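Local coordinates for OxyA protein (PDB 5HH3) that is a heme-dependent cytochrome P450 that probably catalyses a phenolic coupling step in glycopeptide antibiotic biosynthesis, at residues L31-M35 with W55-G59; H20-F25 with L383-F388. All blocks are in the same frame, centred on the assembly; numbering follows the deposited sequence. Where two conformers were deposited one is given.

Both contacts involve the N-terminal part of the chain, but they tie it to different partners. Contact 1, mostly buried, lays helix 29-37 on strand 53-57 of the mixed sheet; aliphatic groups, chiefly leucine methyls, do the packing, and two waters are the polar link. Contact 2, only partly buried, brings residues 20-25 against the loop 383-388 from near the C-terminus, and its chemistry is mixed: proline and phenylalanine rings meet arginines and backbone carbonyls, with the second subunit packing beside Arg21 and Pro385. Contact 1 falls within the loop that contact 2 closes. They meet at His20, whose ring packs on Leu31 and Leu56 of contact 1.

Contact 1: L31-M35 with W55-G59; sequences LRSLM and WLATG
Leu56 points one methyl, CD2, at the gap between two leucines on successive turns of helix 29-37. It lies 4.0 Å from Leu31 CD1 and 4.1 Å from Leu34 CD1, and both helix side chains meet it at roughly a right angle. Leu31 is swung round with CG opposite the backbone N (chi1 -176°), which carries CD1 across to the strand. Leu19 and His20 pack on these leucines, making this the apolar side of the contact.

At Thr58 the contact changes character. Its CB rests 4.1 Å from Met35 CG, but OG1, set between the backbone N and the carbonyl carbon by chi1 of 57°, makes its polar links to the helix through two waters. One sits 2.7 Å from Thr58 OG1 and donates to Leu34 O at 3.1 Å. The second, 2.6 Å from the same OG1, donates to Met35 O at 2.9 Å. Both waters, held by one hydroxyl, thus bridge one side of a direct contact near the end of the helix. This is a helix laid against strand 53-57, next to the edge strand 40-45 of the mixed five-stranded sheet, as helix A is in the cytochrome P450 fold.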
loop_
_atom_site.group_PDB
_atom_site.type_symbol
_atom_site.label_atom_id
_atom_site.label_comp_id
_atom_site.label_asym_id
_atom_site.label_seq_id
_atom_site.Cartn_x
_atom_site.Cartn_y
_atom_site.Cartn_z
ATOM N N LEU B 31 10.607 -10.969 13.867
ATOM C CA LEU B 31 10.970 -9.718 14.548
ATOM C C LEU B 31 12.065 -9.950 15.612
ATOM O O LEU B 31 12.986 -9.140 15.735
ATOM C CB LEU B 31 9.752 -9.065 15.199
ATOM C CG LEU B 31 9.992 -7.707 15.863
ATOM C CD1 LEU B 31 10.577 -6.708 14.884
ATOM C CD2 LEU B 31 8.728 -7.160 16.483
ATOM N N ARG B 32 11.933 -11.036 16.369
ATOM C CA ARG B 32 12.927 -11.445 17.369
ATOM C C ARG B 32 14.326 -11.494 16.727
ATOM O O ARG B 32 15.296 -11.009 17.300
ATOM C CB ARG B 32 12.539 -12.814 17.959
ATOM C CG ARG B 32 12.856 -13.032 19.431
ATOM C CD ARG B 32 12.044 -14.209 19.979
ATOM N NE ARG B 32 12.322 -15.455 19.270
ATOM C CZ ARG B 32 11.522 -16.520 19.254
ATOM N NH1 ARG B 32 10.380 -16.518 19.902
ATOM N NH2 ARG B 32 11.873 -17.604 18.566
ATOM N N SER B 33 14.408 -12.082 15.531
ATOM C CA SER B 33 15.662 -12.205 14.825
ATOM C C SER B 33 16.262 -10.851 14.448
ATOM O O SER B 33 17.470 -10.616 14.643
ATOM C CB SER B 33 15.498 -13.094 13.581
ATOM O OG SER B 33 16.724 -13.193 12.901
ATOM N N LEU B 34 15.425 -9.943 13.951
ATOM C CA LEU B 34 15.880 -8.604 13.596
ATOM C C LEU B 34 16.316 -7.825 14.832
ATOM O O LEU B 34 17.334 -7.140 14.802
ATOM C CB LEU B 34 14.807 -7.838 12.793
ATOM C CG LEU B 34 14.474 -8.471 11.426
ATOM C CD1 LEU B 34 13.296 -7.740 10.795
ATOM C CD2 LEU B 34 15.666 -8.466 10.477
ATOM N N MET B 35 15.553 -7.953 15.912
ATOM C CA MET B 35 15.898 -7.349 17.211
ATOM C C MET B 35 17.317 -7.734 17.682
ATOM O O MET B 35 18.040 -6.900 18.208
ATOM C CB MET B 35 14.880 -7.762 18.276
ATOM C CG MET B 35 13.564 -7.007 18.204
ATOM S SD MET B 35 12.254 -7.818 19.160
ATOM C CE MET B 35 12.836 -7.466 20.819
ATOM N N TRP B 55 14.055 1.333 6.474
ATOM C CA TRP B 55 14.679 0.809 7.664
ATOM C C TRP B 55 13.641 0.555 8.760
ATOM O O TRP B 55 12.598 1.227 8.824
ATOM C CB TRP B 55 15.652 1.837 8.242
ATOM C CG TRP B 55 16.761 2.314 7.379
ATOM C CD1 TRP B 55 16.755 3.418 6.574
ATOM C CD2 TRP B 55 18.085 1.762 7.300
ATOM N NE1 TRP B 55 17.978 3.565 5.970
ATOM C CE2 TRP B 55 18.827 2.581 6.425
ATOM C CE3 TRP B 55 18.721 0.659 7.894
ATOM C CZ2 TRP B 55 20.164 2.338 6.116
ATOM C CZ3 TRP B 55 20.113 0.422 7.584
ATOM C CH2 TRP B 55 20.787 1.254 6.709
ATOM N N LEU B 56 13.968 -0.393 9.633
ATOM C CA LEU B 56 13.201 -0.672 10.837
ATOM C C LEU B 56 14.091 -0.406 12.027
ATOM O O LEU B 56 15.146 -1.019 12.120
ATOM C CB LEU B 56 12.762 -2.139 10.858
ATOM C CG LEU B 56 11.942 -2.619 12.056
ATOM C CD1 LEU B 56 10.527 -2.057 11.986
ATOM C CD2 LEU B 56 11.897 -4.140 12.083
ATOM N N ALA B 57 13.672 0.484 12.920
ATOM C CA ALA B 57 14.394 0.771 14.179
ATOM C C ALA B 57 13.742 -0.044 15.282
ATOM O O ALA B 57 12.531 0.062 15.477
ATOM C CB ALA B 57 14.318 2.255 14.528
ATOM N N THR B 58 14.545 -0.860 15.968
ATOM C CA THR B 58 14.095 -1.707 17.062
ATOM C C THR B 58 14.728 -1.360 18.418
ATOM O O THR B 58 14.170 -1.750 19.450
ATOM C CB THR B 58 14.383 -3.211 16.773
ATOM O OG1 THR B 58 15.780 -3.411 16.538
ATOM C CG2 THR B 58 13.619 -3.713 15.560
ATOM N N GLY B 59 15.893 -0.697 18.412
ATOM C CA GLY B 59 16.591 -0.304 19.631
ATOM C C GLY B 59 15.877 0.841 20.328
ATOM O O GLY B 59 15.438 1.803 19.678
HETATM O O HOH W 1 16.482 -4.305 14.037
HETATM O O HOH W 2 17.119 -4.164 18.629
#

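Contact 2: H20-F25 with L383-F388; sequences HRRDRF and LGPPPF
The short, weakly bonded N-terminal hairpin of strands 22-23 and 26-27, with its lead-in at His20, packs on the proline-rich loop that precedes the C-terminal strand 394-396; Pro386 meets His20 and Arg21, and Phe388 meets Arg22. Pro386 brings CG to 3.5 Å from His20 O. The extended Arg21 side chain crosses this proline at a slant, its NH1 3.9 Å from Pro386 CD. A water in the guanidinium plane accepts from Arg21 NH1 at 2.7 Å and donates to Gly384 O, bridging two groups that do not bond directly. NE of this arginine is paired with Glu18, and Leu77 of the second subunit packs on its side chain.

Arg22 is the more elaborate piece. Bends at chi2 (-76°) and chi3 bring the guanidinium beside Phe25 O at the end of the hairpin turn, where Arg24 and Phe25 have backbone angles close to those of a type II' turn. NH2 then donates to Phe25 O at 2.9 Å, nearly straight at 171°; the oxygen lies in the guanidinium plane, while the donor stands above the carbonyl plane. Leu282 O takes NH2 as well, and Glu286 forms a salt bridge with NH1. The same Glu286 carboxylate accepts from Phe388 N, thereby joining the two sides of the contact.

Against one face of this held guanidinium comes the edge of the Phe388 ring, CD2 being 3.2 Å from Arg22 NH1, with the two planes 75° apart: an edge-on approach rather than a cation-pi stack. Further round the ring, Phe388 CE2 lies 3.6 Å from Arg24 O. Leu383 CD1 packs 3.9 Å from Arg22 O and also meets Arg24 O, while Trp252 of helix 225-256 touches Leu383, Phe388 and Phe25.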
loop_
_atom_site.group_PDB
_atom_site.type_symbol
_atom_site.label_atom_id
_atom_site.label_comp_id
_atom_site.label_asym_id
_atom_site.label_seq_id
_atom_site.Cartn_x
_atom_site.Cartn_y
_atom_site.Cartn_z
ATOM N N HIS B 20 5.003 -7.442 12.589
ATOM C CA HIS B 20 4.310 -7.048 13.807
ATOM C C HIS B 20 3.006 -7.784 14.067
ATOM O O HIS B 20 2.172 -7.307 14.820
ATOM C CB HIS B 20 4.126 -5.526 13.810
ATOM C CG HIS B 20 5.411 -4.811 13.988
ATOM N ND1 HIS B 20 6.249 -4.531 12.935
ATOM C CD2 HIS B 20 6.087 -4.471 15.107
ATOM C CE1 HIS B 20 7.352 -3.964 13.390
ATOM N NE2 HIS B 20 7.282 -3.927 14.707
ATOM N N ARG B 21 2.857 -8.946 13.451
ATOM C CA ARG B 21 1.900 -9.961 13.909
ATOM C C ARG B 21 2.368 -10.450 15.282
ATOM O O ARG B 21 3.454 -10.083 15.730
ATOM C CB ARG B 21 1.840 -11.116 12.913
ATOM C CG ARG B 21 1.293 -10.711 11.557
ATOM C CD ARG B 21 1.071 -11.926 10.686
ATOM N NE ARG B 21 0.531 -11.573 9.366
ATOM C CZ ARG B 21 -0.733 -11.203 9.105
ATOM N NH1 ARG B 21 -1.660 -11.118 10.068
ATOM N NH2 ARG B 21 -1.078 -10.913 7.845
ATOM N N ARG B 22 1.556 -11.248 15.960
ATOM C CA ARG B 22 1.850 -11.655 17.334
ATOM C C ARG B 22 1.615 -13.146 17.498
ATOM O O ARG B 22 0.717 -13.705 16.876
ATOM C CB ARG B 22 0.971 -10.904 18.345
ATOM C CG ARG B 22 0.968 -9.391 18.204
ATOM C CD ARG B 22 2.231 -8.752 18.744
ATOM N NE ARG B 22 2.287 -8.701 20.202
ATOM C CZ ARG B 22 1.923 -7.679 20.979
ATOM N NH1 ARG B 22 1.404 -6.555 20.481
ATOM N NH2 ARG B 22 2.079 -7.791 22.292
ATOM N N ASP B 23 2.431 -13.774 18.331
ATOM C CA ASP B 23 2.204 -15.151 18.759
ATOM C C ASP B 23 1.629 -15.046 20.164
ATOM O O ASP B 23 2.375 -14.905 21.151
ATOM C CB ASP B 23 3.500 -15.950 18.747
ATOM C CG ASP B 23 3.305 -17.388 19.209
ATOM O OD1 ASP B 23 2.149 -17.843 19.406
ATOM O OD2 ASP B 23 4.319 -18.079 19.379
ATOM N N ARG B 24 0.298 -15.074 20.239
ATOM C CA ARG B 24 -0.413 -14.715 21.464
ATOM C C ARG B 24 0.017 -13.290 21.886
ATOM O O ARG B 24 -0.290 -12.359 21.164
ATOM C CB ARG B 24 -0.246 -15.816 22.529
ATOM C CG ARG B 24 -0.684 -17.188 22.016
ATOM C CD ARG B 24 -0.634 -18.309 23.056
ATOM N NE ARG B 24 -1.688 -18.130 24.064
ATOM C CZ ARG B 24 -1.519 -17.678 25.313
ATOM N NH1 ARG B 24 -0.309 -17.360 25.779
ATOM N NH2 ARG B 24 -2.580 -17.557 26.122
ATOM N N PHE B 25 0.743 -13.114 22.988
ATOM C CA PHE B 25 1.225 -11.796 23.414
ATOM C C PHE B 25 2.642 -11.464 22.956
ATOM O O PHE B 25 3.096 -10.331 23.150
ATOM C CB PHE B 25 1.179 -11.684 24.949
ATOM C CG PHE B 25 -0.180 -11.916 25.515
ATOM C CD1 PHE B 25 -1.147 -10.931 25.419
ATOM C CD2 PHE B 25 -0.510 -13.121 26.091
ATOM C CE1 PHE B 25 -2.415 -11.137 25.924
ATOM C CE2 PHE B 25 -1.785 -13.336 26.596
ATOM C CZ PHE B 25 -2.736 -12.346 26.506
ATOM N N LEU B 383 -6.424 -13.709 15.955
ATOM C CA LEU B 383 -5.940 -12.353 15.859
ATOM C C LEU B 383 -6.036 -11.906 14.413
ATOM O O LEU B 383 -5.673 -12.660 13.507
ATOM C CB LEU B 383 -4.494 -12.284 16.341
ATOM C CG LEU B 383 -4.285 -12.656 17.808
ATOM C CD1 LEU B 383 -2.801 -12.592 18.131
ATOM C CD2 LEU B 383 -5.073 -11.729 18.719
ATOM N N GLY B 384 -6.529 -10.685 14.201
ATOM C CA GLY B 384 -6.632 -10.090 12.876
ATOM C C GLY B 384 -5.311 -9.475 12.459
ATOM O O GLY B 384 -4.308 -9.591 13.166
ATOM N N PRO B 385 -5.297 -8.786 11.313
ATOM C CA PRO B 385 -4.102 -8.052 10.925
ATOM C C PRO B 385 -3.682 -7.046 12.021
ATOM O O PRO B 385 -4.530 -6.563 12.756
ATOM C CB PRO B 385 -4.542 -7.308 9.667
ATOM C CG PRO B 385 -5.666 -8.112 9.118
ATOM C CD PRO B 385 -6.372 -8.678 10.313
ATOM N N PRO B 386 -2.382 -6.751 12.138
ATOM C CA PRO B 386 -1.897 -5.699 13.019
ATOM C C PRO B 386 -2.582 -4.355 12.725
ATOM O O PRO B 386 -2.959 -4.145 11.598
ATOM C CB PRO B 386 -0.404 -5.599 12.680
ATOM C CG PRO B 386 -0.047 -6.911 12.085
ATOM C CD PRO B 386 -1.288 -7.519 11.511
ATOM N N PRO B 387 -2.753 -3.462 13.702
ATOM C CA PRO B 387 -2.263 -3.640 15.072
ATOM C C PRO B 387 -3.155 -4.550 15.950
ATOM O O PRO B 387 -4.338 -4.772 15.627
ATOM C CB PRO B 387 -2.206 -2.223 15.607
ATOM C CG PRO B 387 -3.251 -1.462 14.812
ATOM C CD PRO B 387 -3.337 -2.127 13.471
ATOM N N PHE B 388 -2.564 -5.034 17.049
ATOM C CA PHE B 388 -3.127 -6.056 17.954
ATOM C C PHE B 388 -4.651 -6.079 18.014
ATOM O O PHE B 388 -5.272 -5.231 18.656
ATOM C CB PHE B 388 -2.600 -5.889 19.388
ATOM C CG PHE B 388 -2.676 -7.155 20.216
ATOM C CD1 PHE B 388 -3.871 -7.634 20.704
ATOM C CD2 PHE B 388 -1.543 -7.866 20.500
ATOM C CE1 PHE B 388 -3.916 -8.811 21.462
ATOM C CE2 PHE B 388 -1.579 -9.049 21.255
ATOM C CZ PHE B 388 -2.767 -9.505 21.740
HETATM O O HOH W 3 -2.402 -11.569 12.618
#